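Local structure of deacylase (Burkholderia multivorans, 5THW) at residues Met82-Met87 and Val144-Glu149. The protein probably hydrolyses N-carbamoyl-L-amino acids or related carbamoylated compounds as a dizinc amidohydrolase of the peptidase M20 family. Residues are numbered along the deposited sequence; the frame is centred on the assembly and turned at random.
Sequences MGNVFM and VIWTNE. With URP (N-(aminocarbonyl)-beta-alanine), chain G.
V85 and I145 form an antiparallel hydrogen-bonded pair: V85 N donates to I145 O and I145 N returns a bond to V85 O, the latter at 2.9 Å. F86 and V144 follow as a non-hydrogen-bonded pair, and the ladder runs on through M87 and V143; toward M82, beyond the V85-I145 pair, side-chain bonds take over. N84 shows this atom by atom. Its CB lies 3.7 Å from I145 O; CG, held beside its own backbone N (chi1 -61°), comes within 3.5 Å of W146 CE3; ND2 lies against W146 CE3 and CZ3, the amide turned steeply against the indole; and OD1 accepts the bond from T147 N at 3.0 Å. That donor sits nearly along the C=O axis (168°). OD1 thus takes up T147 N, probably in the place a backbone carbonyl would have in a continued ladder. The same residue's OG1 donates to M82 O at 2.8 Å and also bonds R63 of helix 57-72, which grips G83 O as well.

On the face carrying F86, V144 and W146, the F86 ring lies alongside V144, CD2 3.5 Å from CG2, while V144 CG1 sits over the centre of one face of the W146 ring. F86 turns its edge toward the face of the W146 six-membered ring in an offset edge-to-face pair, planes at 88°. On the other face, V85 packs on I145, M87 CE reaches I145 CG1, and helix 57-72 covers V85 and M87.

Two residues after T147, E149 OE1 stands 3.0 Å from URP N3; E149 lines the URP pocket and has been seen to bind zinc in this protein. The bonds from T147 N to N84 OD1 and from T147 OG1 to M82 O would hold the backbone at T147, consistent with a defined path for the loop delivering E149 to the dizinc centre.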
# COMPACT_ATOMS: atom_id res chain seq x y z
N MET A 82 -14.98 -17.98 -22.30
CA MET A 82 -13.98 -17.15 -21.64
C MET A 82 -13.90 -15.76 -22.23
O MET A 82 -13.02 -14.98 -21.86
CB MET A 82 -12.60 -17.81 -21.70
CG MET A 82 -12.34 -18.89 -20.67
SD MET A 82 -12.43 -18.28 -18.98
CE MET A 82 -11.03 -17.18 -18.92
N GLY A 83 -14.81 -15.40 -23.14
CA GLY A 83 -14.78 -14.10 -23.77
C GLY A 83 -13.86 -13.98 -24.96
O GLY A 83 -13.63 -12.87 -25.44
N ASN A 84 -13.29 -15.09 -25.43
CA ASN A 84 -12.44 -15.05 -26.60
C ASN A 84 -13.27 -14.77 -27.84
O ASN A 84 -14.36 -15.32 -28.01
CB ASN A 84 -11.69 -16.38 -26.76
CG ASN A 84 -10.80 -16.68 -25.56
OD1 ASN A 84 -10.21 -15.77 -24.96
ND2 ASN A 84 -10.70 -17.95 -25.21
N VAL A 85 -12.77 -13.88 -28.69
CA VAL A 85 -13.46 -13.46 -29.90
C VAL A 85 -12.77 -14.11 -31.09
O VAL A 85 -11.55 -13.97 -31.26
CB VAL A 85 -13.47 -11.93 -30.04
CG1 VAL A 85 -14.28 -11.52 -31.27
CG2 VAL A 85 -14.04 -11.29 -28.78
N PHE A 86 -13.54 -14.81 -31.92
CA PHE A 86 -13.02 -15.52 -33.09
C PHE A 86 -13.62 -14.88 -34.33
O PHE A 86 -14.83 -14.98 -34.57
CB PHE A 86 -13.35 -17.01 -33.02
CG PHE A 86 -12.78 -17.71 -31.81
CD1 PHE A 86 -13.49 -17.77 -30.63
CD2 PHE A 86 -11.52 -18.28 -31.85
CE1 PHE A 86 -12.97 -18.40 -29.51
CE2 PHE A 86 -10.99 -18.91 -30.74
CZ PHE A 86 -11.71 -18.97 -29.57
N MET A 87 -12.78 -14.20 -35.11
CA MET A 87 -13.22 -13.55 -36.34
C MET A 87 -12.76 -14.39 -37.52
O MET A 87 -11.55 -14.53 -37.76
CB MET A 87 -12.68 -12.12 -36.41
CG MET A 87 -13.22 -11.27 -35.26
SD MET A 87 -12.25 -9.82 -34.81
CE MET A 87 -11.07 -10.53 -33.66
N VAL A 144 -8.08 -13.99 -33.60
CA VAL A 144 -8.62 -14.23 -32.27
C VAL A 144 -8.17 -13.13 -31.32
O VAL A 144 -7.00 -12.72 -31.34
CB VAL A 144 -8.20 -15.61 -31.72
CG1 VAL A 144 -8.89 -15.90 -30.40
CG2 VAL A 144 -8.52 -16.70 -32.73
N ILE A 145 -9.10 -12.65 -30.49
CA ILE A 145 -8.79 -11.85 -29.31
C ILE A 145 -8.83 -12.77 -28.10
O ILE A 145 -9.87 -13.40 -27.83
CB ILE A 145 -9.77 -10.68 -29.13
CG1 ILE A 145 -9.69 -9.68 -30.28
CG2 ILE A 145 -9.49 -9.94 -27.84
CD1 ILE A 145 -10.78 -8.63 -30.20
N TRP A 146 -7.72 -12.88 -27.38
CA TRP A 146 -7.66 -13.68 -26.15
C TRP A 146 -7.93 -12.80 -24.94
O TRP A 146 -7.36 -11.71 -24.81
CB TRP A 146 -6.31 -14.38 -26.03
CG TRP A 146 -6.00 -15.28 -27.19
CD1 TRP A 146 -5.08 -15.05 -28.18
CD2 TRP A 146 -6.61 -16.53 -27.49
NE1 TRP A 146 -5.08 -16.10 -29.07
CE2 TRP A 146 -6.01 -17.02 -28.68
CE3 TRP A 146 -7.62 -17.30 -26.89
CZ2 TRP A 146 -6.38 -18.23 -29.26
CZ3 TRP A 146 -7.98 -18.50 -27.47
CH2 TRP A 146 -7.36 -18.95 -28.64
N THR A 147 -8.81 -13.27 -24.05
CA THR A 147 -9.23 -12.49 -22.89
C THR A 147 -8.14 -12.44 -21.82
O THR A 147 -7.50 -13.45 -21.52
CB THR A 147 -10.51 -13.08 -22.29
OG1 THR A 147 -11.55 -13.05 -23.26
CG2 THR A 147 -10.95 -12.30 -21.05
N ASN A 148 -7.95 -11.24 -21.25
CA ASN A 148 -7.12 -11.03 -20.06
C ASN A 148 -5.77 -11.73 -20.19
O ASN A 148 -5.33 -12.47 -19.31
CB ASN A 148 -7.86 -11.50 -18.81
CG ASN A 148 -7.14 -11.12 -17.53
OD1 ASN A 148 -6.69 -9.99 -17.37
ND2 ASN A 148 -6.97 -12.09 -16.63
N GLU A 149 -5.08 -11.46 -21.31
CA GLU A 149 -3.77 -12.07 -21.53
C GLU A 149 -2.73 -11.50 -20.58
O GLU A 149 -1.84 -12.23 -20.13
CB GLU A 149 -3.33 -11.90 -22.98
CG GLU A 149 -2.04 -12.60 -23.33
CD GLU A 149 -0.81 -11.76 -23.02
OE1 GLU A 149 -0.96 -10.53 -22.83
OE2 GLU A 149 0.30 -12.32 -22.98
O2 URP G . 3.56 -8.75 -22.24
C2 URP G . 2.72 -9.59 -22.50
N3 URP G . 1.70 -9.32 -23.31
N1 URP G . 2.77 -10.80 -21.97
C6 URP G . 2.09 -11.10 -20.72
C5 URP G . 2.64 -12.35 -20.05
C4 URP G . 4.02 -12.02 -19.55
O42 URP G . 5.00 -12.53 -20.13
O41 URP G . 4.13 -11.25 -18.57